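Local structure of thioesterase (2FUJ) at residues A[8-22]-A[72-84]. The protein adopts a hotdog fold, assembles as a tetramer and is probably an acyl-CoA thioesterase that hydrolyses fatty acyl-CoA. Residues are numbered along the deposited sequence; the frame is centred on the assembly and turned at random.
Sequences KILARVPISVRWRDM and LVWPNDILVELFV
Trp74 and Trp19 meet edge to face, the edge of Trp19 against the face of Trp74, with the planes at 88°. Going outward along Trp74, CB touches Met22 CE at 3.7 Å, and CG, carried anti to the backbone N (chi1 179°), lies against Trp19 CA. CD1 comes up to the peptide joining Arg18 to Trp19, with the Val17 carbonyl oxygen at the ring edge. Further round, CE2 meets Trp19 CB, whose C-H sits over the five-membered ring, while CD2 and CE3 face Trp19 CD1 across 3.9 Å. Pro75, entered through a cis peptide bond, covers the other face with its CB, so the indole is clamped between its own proline and Trp19. NE1 finds its polar partner in Glu39 of the second subunit.

Further along, Asp77 OD1 accepts the Val17 N-H at 3.0 Å, on the anti side of the carboxylate, and also pairs with Arg43 of the second subunit; OD2 accepts a hydrogen bond from a water that also contacts Ser16 OG. Strands 9-15 and 78-84 then run antiparallel, with 9-15 as an outermost strand of this chain's hotdog sheet, which wraps the long helix 30-47. A classic beta bulge interrupts the pairing where Leu82 O accepts both Leu10 N and Ala11 N from the same face of its plane.

On the face of Ala11, Val13 and Ile15, Ile15 CD1 presses tightly on Val80 CG2. The bulge residue Leu10, like Ala11, touches Trp44 of the helix. On the other face, with Pro14, Leu79 and Glu81, Arg12 bends at chi3 (69°) and lays one guanidinium face on Leu79; its edge offers NE to Glu81 OE1 in a weak salt bridge of 3.4 Å. Glu104 holds NH2, and Arg97 takes Glu81 OE2.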
ATOM      1  N   LYS A   8     -23.355  22.284   5.616  1.00 34.86           N
ATOM      2  CA  LYS A   8     -22.939  20.967   6.181  1.00 32.43           C
ATOM      3  C   LYS A   8     -21.919  20.264   5.289  1.00 31.57           C
ATOM      4  O   LYS A   8     -20.795  19.982   5.716  1.00 30.16           O
ATOM      5  CB  LYS A   8     -24.158  20.058   6.357  1.00 32.48           C
ATOM      6  CG  LYS A   8     -24.556  19.821   7.796  1.00 33.16           C
ATOM      7  CD  LYS A   8     -25.741  18.865   7.895  1.00 35.71           C
ATOM      8  CE  LYS A   8     -25.380  17.445   7.447  1.00 35.48           C
ATOM      9  NZ  LYS A   8     -24.328  16.822   8.315  1.00 33.85           N
ATOM     10  N   ILE A   9     -22.322  19.995   4.050  1.00 31.23           N
ATOM     11  CA  ILE A   9     -21.478  19.302   3.080  1.00 31.17           C
ATOM     12  C   ILE A   9     -20.242  20.093   2.666  1.00 31.52           C
ATOM     13  O   ILE A   9     -20.326  21.279   2.351  1.00 33.27           O
ATOM     14  CB  ILE A   9     -22.275  18.949   1.804  1.00 30.87           C
ATOM     15  CG1 ILE A   9     -23.647  18.372   2.175  1.00 32.63           C
ATOM     16  CG2 ILE A   9     -21.509  17.933   0.983  1.00 30.75           C
ATOM     17  CD1 ILE A   9     -23.678  17.086   3.052  1.00 32.39           C
ATOM     18  N   LEU A  10     -19.095  19.423   2.678  1.00 29.30           N
ATOM     19  CA  LEU A  10     -17.828  20.026   2.293  1.00 27.50           C
ATOM     20  C   LEU A  10     -17.497  19.569   0.877  1.00 26.66           C
ATOM     21  O   LEU A  10     -17.041  20.358   0.045  1.00 25.93           O
ATOM     22  CB  LEU A  10     -16.714  19.577   3.249  1.00 29.42           C
ATOM     23  CG  LEU A  10     -16.759  20.169   4.662  1.00 29.75           C
ATOM     24  CD1 LEU A  10     -15.698  19.519   5.556  1.00 29.30           C
ATOM     25  CD2 LEU A  10     -16.543  21.672   4.570  1.00 29.74           C
ATOM     26  N   ALA A  11     -17.727  18.284   0.614  1.00 23.93           N
ATOM     27  CA  ALA A  11     -17.443  17.711  -0.690  1.00 22.38           C
ATOM     28  C   ALA A  11     -18.017  16.310  -0.873  1.00 20.03           C
ATOM     29  O   ALA A  11     -18.271  15.598   0.095  1.00 19.42           O
ATOM     30  CB  ALA A  11     -15.935  17.680  -0.907  1.00 22.83           C
ATOM     31  N   ARG A  12     -18.219  15.931  -2.132  1.00 19.37           N
ATOM     32  CA  ARG A  12     -18.722  14.615  -2.506  1.00 18.07           C
ATOM     33  C   ARG A  12     -17.758  14.210  -3.626  1.00 17.80           C
ATOM     34  O   ARG A  12     -17.943  14.565  -4.793  1.00 17.78           O
ATOM     35  CB  ARG A  12     -20.173  14.720  -2.995  1.00 21.66           C
ATOM     36  CG  ARG A  12     -21.084  15.386  -1.962  1.00 22.88           C
ATOM     37  CD  ARG A  12     -22.557  15.403  -2.352  1.00 25.64           C
ATOM     38  NE  ARG A  12     -23.151  14.071  -2.324  1.00 27.89           N
ATOM     39  CZ  ARG A  12     -23.462  13.367  -3.407  1.00 30.09           C
ATOM     40  NH1 ARG A  12     -23.239  13.872  -4.612  1.00 31.92           N
ATOM     41  NH2 ARG A  12     -23.988  12.152  -3.286  1.00 31.17           N
ATOM     42  N   VAL A  13     -16.722  13.469  -3.241  1.00 14.60           N
ATOM     43  CA  VAL A  13     -15.652  13.057  -4.149  1.00 15.58           C
ATOM     44  C   VAL A  13     -15.696  11.628  -4.680  1.00 13.61           C
ATOM     45  O   VAL A  13     -15.640  10.671  -3.911  1.00 12.24           O
ATOM     46  CB  VAL A  13     -14.275  13.253  -3.455  1.00 14.96           C
ATOM     47  CG1 VAL A  13     -13.139  12.953  -4.424  1.00 16.50           C
ATOM     48  CG2 VAL A  13     -14.160  14.671  -2.912  1.00 15.83           C
ATOM     49  N   PRO A  14     -15.792  11.465  -6.008  1.00 14.06           N
ATOM     50  CA  PRO A  14     -15.824  10.108  -6.553  1.00 13.25           C
ATOM     51  C   PRO A  14     -14.396   9.568  -6.529  1.00 12.60           C
ATOM     52  O   PRO A  14     -13.462  10.263  -6.917  1.00 14.15           O
ATOM     53  CB  PRO A  14     -16.349  10.315  -7.972  1.00 13.21           C
ATOM     54  CG  PRO A  14     -15.816  11.652  -8.333  1.00 18.61           C
ATOM     55  CD  PRO A  14     -16.025  12.464  -7.067  1.00 15.61           C
ATOM     56  N   ILE A  15     -14.235   8.339  -6.058  1.00 12.80           N
ATOM     57  CA  ILE A  15     -12.925   7.712  -5.974  1.00 14.38           C
ATOM     58  C   ILE A  15     -13.000   6.338  -6.610  1.00 13.53           C
ATOM     59  O   ILE A  15     -13.906   5.566  -6.314  1.00 13.82           O
ATOM     60  CB  ILE A  15     -12.479   7.537  -4.498  1.00 15.47           C
ATOM     61  CG1 ILE A  15     -12.357   8.900  -3.811  1.00 18.34           C
ATOM     62  CG2 ILE A  15     -11.157   6.785  -4.430  1.00 18.74           C
ATOM     63  CD1 ILE A  15     -12.012   8.873  -2.318  1.00 23.46           C
ATOM     64  N   SER A  16     -12.051   6.039  -7.488  1.00 13.44           N
ATOM     65  CA  SER A  16     -12.008   4.742  -8.135  1.00 15.06           C
ATOM     66  C   SER A  16     -11.335   3.739  -7.212  1.00 14.79           C
ATOM     67  O   SER A  16     -10.295   4.033  -6.634  1.00 16.37           O
ATOM     68  CB  SER A  16     -11.191   4.809  -9.424  1.00 17.10           C
ATOM     69  OG  SER A  16     -11.784   5.669 -10.364  1.00 21.81           O
ATOM     70  N   VAL A  17     -11.927   2.560  -7.078  1.00 12.83           N
ATOM     71  CA  VAL A  17     -11.337   1.514  -6.255  1.00 15.01           C
ATOM     72  C   VAL A  17     -10.362   0.748  -7.148  1.00 15.84           C
ATOM     73  O   VAL A  17     -10.590   0.623  -8.353  1.00 20.04           O
ATOM     74  CB  VAL A  17     -12.412   0.537  -5.714  1.00 13.52           C
ATOM     75  CG1 VAL A  17     -11.756  -0.692  -5.095  1.00 16.47           C
ATOM     76  CG2 VAL A  17     -13.252   1.235  -4.672  1.00 15.74           C
ATOM     77  N   ARG A  18      -9.280   0.248  -6.561  1.00 13.93           N
ATOM     78  CA  ARG A  18      -8.287  -0.511  -7.305  1.00 14.10           C
ATOM     79  C   ARG A  18      -8.339  -1.964  -6.859  1.00 13.43           C
ATOM     80  O   ARG A  18      -8.687  -2.259  -5.722  1.00 13.13           O
ATOM     81  CB  ARG A  18      -6.884   0.050  -7.062  1.00 11.99           C
ATOM     82  CG  ARG A  18      -6.611   1.416  -7.657  1.00 14.88           C
ATOM     83  CD  ARG A  18      -5.265   1.918  -7.178  1.00 13.72           C
ATOM     84  NE  ARG A  18      -5.005   3.308  -7.549  1.00 12.22           N
ATOM     85  CZ  ARG A  18      -3.957   4.003  -7.120  1.00 10.92           C
ATOM     86  NH1 ARG A  18      -3.074   3.438  -6.308  1.00 14.97           N
ATOM     87  NH2 ARG A  18      -3.789   5.259  -7.499  1.00 10.71           N
ATOM     88  N   TRP A  19      -7.994  -2.868  -7.768  1.00 13.97           N
ATOM     89  CA  TRP A  19      -8.016  -4.288  -7.470  1.00 14.63           C
ATOM     90  C   TRP A  19      -7.123  -4.588  -6.265  1.00 14.22           C
ATOM     91  O   TRP A  19      -7.481  -5.394  -5.404  1.00 15.19           O
ATOM     92  CB  TRP A  19      -7.555  -5.080  -8.699  1.00 16.76           C
ATOM     93  CG  TRP A  19      -7.727  -6.555  -8.574  1.00 17.62           C
ATOM     94  CD1 TRP A  19      -8.874  -7.272  -8.754  1.00 16.35           C
ATOM     95  CD2 TRP A  19      -6.719  -7.494  -8.201  1.00 17.70           C
ATOM     96  NE1 TRP A  19      -8.640  -8.607  -8.514  1.00 19.39           N
ATOM     97  CE2 TRP A  19      -7.322  -8.768  -8.174  1.00 18.72           C
ATOM     98  CE3 TRP A  19      -5.361  -7.382  -7.886  1.00 17.70           C
ATOM     99  CZ2 TRP A  19      -6.610  -9.924  -7.842  1.00 19.88           C
ATOM    100  CZ3 TRP A  19      -4.659  -8.529  -7.556  1.00 18.81           C
ATOM    101  CH2 TRP A  19      -5.284  -9.781  -7.537  1.00 18.57           C
ATOM    102  N   ARG A  20      -5.961  -3.942  -6.216  1.00 13.80           N
ATOM    103  CA  ARG A  20      -5.006  -4.123  -5.117  1.00 15.31           C
ATOM    104  C   ARG A  20      -5.562  -3.653  -3.765  1.00 15.21           C
ATOM    105  O   ARG A  20      -4.984  -3.950  -2.718  1.00 14.51           O
ATOM    106  CB  ARG A  20      -3.707  -3.367  -5.443  1.00 18.21           C
ATOM    107  CG  ARG A  20      -2.727  -3.196  -4.292  1.00 21.87           C
ATOM    108  CD  ARG A  20      -2.207  -4.531  -3.786  1.00 21.91           C
ATOM    109  NE  ARG A  20      -1.467  -4.388  -2.540  1.00 23.41           N
ATOM    110  CZ  ARG A  20      -1.481  -5.283  -1.557  1.00 23.34           C
ATOM    111  NH1 ARG A  20      -2.192  -6.396  -1.675  1.00 25.64           N
ATOM    112  NH2 ARG A  20      -0.816  -5.046  -0.436  1.00 25.06           N
ATOM    113  N   ASP A  21      -6.675  -2.918  -3.791  1.00 14.23           N
ATOM    114  CA  ASP A  21      -7.286  -2.414  -2.561  1.00 14.35           C
ATOM    115  C   ASP A  21      -7.837  -3.555  -1.720  1.00 14.94           C
ATOM    116  O   ASP A  21      -7.974  -3.431  -0.507  1.00 15.20           O
ATOM    117  CB  ASP A  21      -8.427  -1.438  -2.877  1.00 13.05           C
ATOM    118  CG  ASP A  21      -7.938  -0.067  -3.337  1.00 13.66           C
ATOM    119  OD1 ASP A  21      -8.785   0.725  -3.788  1.00 13.28           O
ATOM    120  OD2 ASP A  21      -6.734   0.231  -3.244  1.00 13.44           O
ATOM    121  N   MET A  22      -8.169  -4.664  -2.371  1.00 15.77           N
ATOM    122  CA  MET A  22      -8.711  -5.805  -1.650  1.00 16.02           C
ATOM    123  C   MET A  22      -7.616  -6.614  -0.966  1.00 15.66           C
ATOM    124  O   MET A  22      -6.457  -6.573  -1.367  1.00 17.75           O
ATOM    125  CB  MET A  22      -9.500  -6.717  -2.602  1.00 16.77           C
ATOM    126  CG  MET A  22     -10.696  -6.041  -3.289  1.00 14.31           C
ATOM    127  SD  MET A  22     -11.751  -7.220  -4.195  1.00  8.82           S
ATOM    128  CE  MET A  22     -10.697  -7.622  -5.588  1.00 16.64           C
ATOM    129  N   LEU A  72     -16.875  -3.852   0.729  1.00 14.52           N
ATOM    130  CA  LEU A  72     -16.713  -3.206  -0.564  1.00 14.64           C
ATOM    131  C   LEU A  72     -15.843  -4.115  -1.418  1.00 14.53           C
ATOM    132  O   LEU A  72     -14.815  -4.614  -0.957  1.00 14.58           O
ATOM    133  CB  LEU A  72     -16.024  -1.850  -0.383  1.00 14.25           C
ATOM    134  CG  LEU A  72     -15.443  -1.162  -1.624  1.00 13.53           C
ATOM    135  CD1 LEU A  72     -16.552  -0.744  -2.581  1.00 12.93           C
ATOM    136  CD2 LEU A  72     -14.647   0.047  -1.186  1.00 14.49           C
ATOM    137  N   VAL A  73     -16.259  -4.349  -2.654  1.00 14.21           N
ATOM    138  CA  VAL A  73     -15.481  -5.194  -3.540  1.00 15.05           C
ATOM    139  C   VAL A  73     -15.250  -4.526  -4.891  1.00 15.76           C
ATOM    140  O   VAL A  73     -16.095  -3.786  -5.390  1.00 15.58           O
ATOM    141  CB  VAL A  73     -16.172  -6.562  -3.768  1.00 16.74           C
ATOM    142  CG1 VAL A  73     -16.382  -7.253  -2.441  1.00 17.04           C
ATOM    143  CG2 VAL A  73     -17.504  -6.370  -4.478  1.00 18.37           C
ATOM    144  N   TRP A  74     -14.080  -4.774  -5.459  1.00 14.77           N
ATOM    145  CA  TRP A  74     -13.731  -4.244  -6.763  1.00 16.04           C
ATOM    146  C   TRP A  74     -14.682  -4.982  -7.709  1.00 16.23           C
ATOM    147  O   TRP A  74     -15.042  -6.130  -7.447  1.00 17.15           O
ATOM    148  CB  TRP A  74     -12.271  -4.593  -7.054  1.00 15.50           C
ATOM    149  CG  TRP A  74     -11.744  -4.131  -8.367  1.00 17.25           C
ATOM    150  CD1 TRP A  74     -11.059  -2.982  -8.620  1.00 17.26           C
ATOM    151  CD2 TRP A  74     -11.800  -4.849  -9.603  1.00 16.25           C
ATOM    152  NE1 TRP A  74     -10.673  -2.942  -9.940  1.00 17.02           N
ATOM    153  CE2 TRP A  74     -11.119  -4.076 -10.566  1.00 15.84           C
ATOM    154  CE3 TRP A  74     -12.356  -6.075  -9.990  1.00 16.38           C
ATOM    155  CZ2 TRP A  74     -10.981  -4.487 -11.894  1.00 17.99           C
ATOM    156  CZ3 TRP A  74     -12.219  -6.484 -11.310  1.00 17.94           C
ATOM    157  CH2 TRP A  74     -11.537  -5.692 -12.244  1.00 17.84           C
ATOM    158  N   PRO A  75     -15.084  -4.354  -8.829  1.00 16.27           N
ATOM    159  CA  PRO A  75     -14.746  -3.015  -9.325  1.00 15.81           C
ATOM    160  C   PRO A  75     -15.742  -1.900  -8.983  1.00 17.51           C
ATOM    161  O   PRO A  75     -15.904  -0.963  -9.760  1.00 16.73           O
ATOM    162  CB  PRO A  75     -14.669  -3.237 -10.824  1.00 17.23           C
ATOM    163  CG  PRO A  75     -15.841  -4.149 -11.038  1.00 15.86           C
ATOM    164  CD  PRO A  75     -15.772  -5.129  -9.878  1.00 15.75           C
ATOM    165  N   ASN A  76     -16.398  -1.977  -7.833  1.00 14.89           N
ATOM    166  CA  ASN A  76     -17.355  -0.933  -7.485  1.00 14.77           C
ATOM    167  C   ASN A  76     -16.686   0.330  -6.943  1.00 15.38           C
ATOM    168  O   ASN A  76     -16.161   0.338  -5.831  1.00 16.06           O
ATOM    169  CB  ASN A  76     -18.374  -1.477  -6.480  1.00 15.20           C
ATOM    170  CG  ASN A  76     -19.116  -2.681  -7.021  1.00 17.19           C
ATOM    171  OD1 ASN A  76     -19.638  -2.649  -8.136  1.00 19.81           O
ATOM    172  ND2 ASN A  76     -19.159  -3.752  -6.243  1.00 15.28           N
ATOM    173  N   ASP A  77     -16.701   1.389  -7.749  1.00 15.56           N
ATOM    174  CA  ASP A  77     -16.113   2.667  -7.363  1.00 14.97           C
ATOM    175  C   ASP A  77     -17.031   3.346  -6.351  1.00 15.19           C
ATOM    176  O   ASP A  77     -18.229   3.076  -6.319  1.00 16.47           O
ATOM    177  CB  ASP A  77     -15.903   3.550  -8.593  1.00 15.73           C
ATOM    178  CG  ASP A  77     -14.985   2.906  -9.613  1.00 19.43           C
ATOM    179  OD1 ASP A  77     -13.967   2.308  -9.195  1.00 18.40           O
ATOM    180  OD2 ASP A  77     -15.274   3.001 -10.827  1.00 18.93           O
ATOM    181  N   ILE A  78     -16.463   4.237  -5.546  1.00 13.40           N
ATOM    182  CA  ILE A  78     -17.207   4.885  -4.473  1.00 13.08           C
ATOM    183  C   ILE A  78     -17.358   6.391  -4.580  1.00 12.86           C
ATOM    184  O   ILE A  78     -16.761   7.036  -5.427  1.00 14.34           O
ATOM    185  CB  ILE A  78     -16.516   4.598  -3.136  1.00 13.99           C
ATOM    186  CG1 ILE A  78     -15.076   5.132  -3.205  1.00 15.72           C
ATOM    187  CG2 ILE A  78     -16.524   3.109  -2.863  1.00 13.38           C
ATOM    188  CD1 ILE A  78     -14.019   4.275  -3.909  1.00 23.45           C
ATOM    189  N   LEU A  79     -18.175   6.933  -3.686  1.00 13.09           N
ATOM    190  CA  LEU A  79     -18.405   8.360  -3.605  1.00 13.37           C
ATOM    191  C   LEU A  79     -18.154   8.731  -2.156  1.00 13.86           C
ATOM    192  O   LEU A  79     -18.847   8.246  -1.256  1.00 15.90           O
ATOM    193  CB  LEU A  79     -19.846   8.699  -3.976  1.00 14.27           C
ATOM    194  CG  LEU A  79     -20.161  10.182  -3.839  1.00 17.41           C
ATOM    195  CD1 LEU A  79     -19.343  10.968  -4.855  1.00 18.92           C
ATOM    196  CD2 LEU A  79     -21.635  10.402  -4.055  1.00 19.94           C
ATOM    197  N   VAL A  80     -17.159   9.575  -1.916  1.00 13.07           N
ATOM    198  CA  VAL A  80     -16.858   9.963  -0.548  1.00 13.61           C
ATOM    199  C   VAL A  80     -17.430  11.324  -0.230  1.00 13.39           C
ATOM    200  O   VAL A  80     -17.011  12.341  -0.767  1.00 13.86           O
ATOM    201  CB  VAL A  80     -15.349   9.965  -0.281  1.00 15.23           C
ATOM    202  CG1 VAL A  80     -15.084  10.243   1.193  1.00 15.50           C
ATOM    203  CG2 VAL A  80     -14.771   8.633  -0.663  1.00 12.25           C
ATOM    204  N   GLU A  81     -18.404  11.304   0.663  1.00 14.98           N
ATOM    205  CA  GLU A  81     -19.103  12.489   1.105  1.00 15.78           C
ATOM    206  C   GLU A  81     -18.492  12.979   2.410  1.00 14.87           C
ATOM    207  O   GLU A  81     -18.424  12.239   3.385  1.00 16.65           O
ATOM    208  CB  GLU A  81     -20.571  12.129   1.296  1.00 18.83           C
ATOM    209  CG  GLU A  81     -21.461  13.240   1.773  1.00 26.20           C
ATOM    210  CD  GLU A  81     -22.908  12.799   1.800  1.00 29.54           C
ATOM    211  OE1 GLU A  81     -23.524  12.694   0.715  1.00 31.72           O
ATOM    212  OE2 GLU A  81     -23.424  12.534   2.904  1.00 32.88           O
ATOM    213  N   LEU A  82     -18.045  14.229   2.410  1.00 13.91           N
ATOM    214  CA  LEU A  82     -17.443  14.832   3.591  1.00 14.86           C
ATOM    215  C   LEU A  82     -18.294  16.008   4.069  1.00 16.35           C
ATOM    216  O   LEU A  82     -18.781  16.796   3.267  1.00 15.59           O
ATOM    217  CB  LEU A  82     -16.039  15.337   3.266  1.00 15.01           C
ATOM    218  CG  LEU A  82     -15.032  14.306   2.768  1.00 15.12           C
ATOM    219  CD1 LEU A  82     -13.701  14.990   2.506  1.00 15.92           C
ATOM    220  CD2 LEU A  82     -14.870  13.200   3.803  1.00 13.40           C
ATOM    221  N   PHE A  83     -18.476  16.121   5.379  1.00 15.40           N
ATOM    222  CA  PHE A  83     -19.251  17.232   5.927  1.00 17.51           C
ATOM    223  C   PHE A  83     -18.697  17.645   7.287  1.00 17.91           C
ATOM    224  O   PHE A  83     -17.914  16.914   7.893  1.00 16.97           O
ATOM    225  CB  PHE A  83     -20.732  16.856   6.058  1.00 19.00           C
ATOM    226  CG  PHE A  83     -20.972  15.579   6.808  1.00 20.79           C
ATOM    227  CD1 PHE A  83     -20.734  14.348   6.213  1.00 24.52           C
ATOM    228  CD2 PHE A  83     -21.416  15.608   8.122  1.00 23.33           C
ATOM    229  CE1 PHE A  83     -20.935  13.157   6.923  1.00 24.20           C
ATOM    230  CE2 PHE A  83     -21.619  14.426   8.835  1.00 23.57           C
ATOM    231  CZ  PHE A  83     -21.374  13.200   8.229  1.00 24.18           C
ATOM    232  N   VAL A  84     -19.095  18.821   7.756  1.00 17.47           N
ATOM    233  CA  VAL A  84     -18.623  19.313   9.046  1.00 18.44           C
ATOM    234  C   VAL A  84     -19.499  18.772  10.171  1.00 20.48           C
ATOM    235  O   VAL A  84     -20.680  19.108  10.273  1.00 20.95           O
ATOM    236  CB  VAL A  84     -18.634  20.859   9.100  1.00 20.36           C
ATOM    237  CG1 VAL A  84     -18.145  21.342  10.467  1.00 18.86           C
ATOM    238  CG2 VAL A  84     -17.754  21.418   7.999  1.00 21.73           C
TER
HETATM  239  O   HOH W   1     -12.953   3.641 -11.997  1.00 25.94           O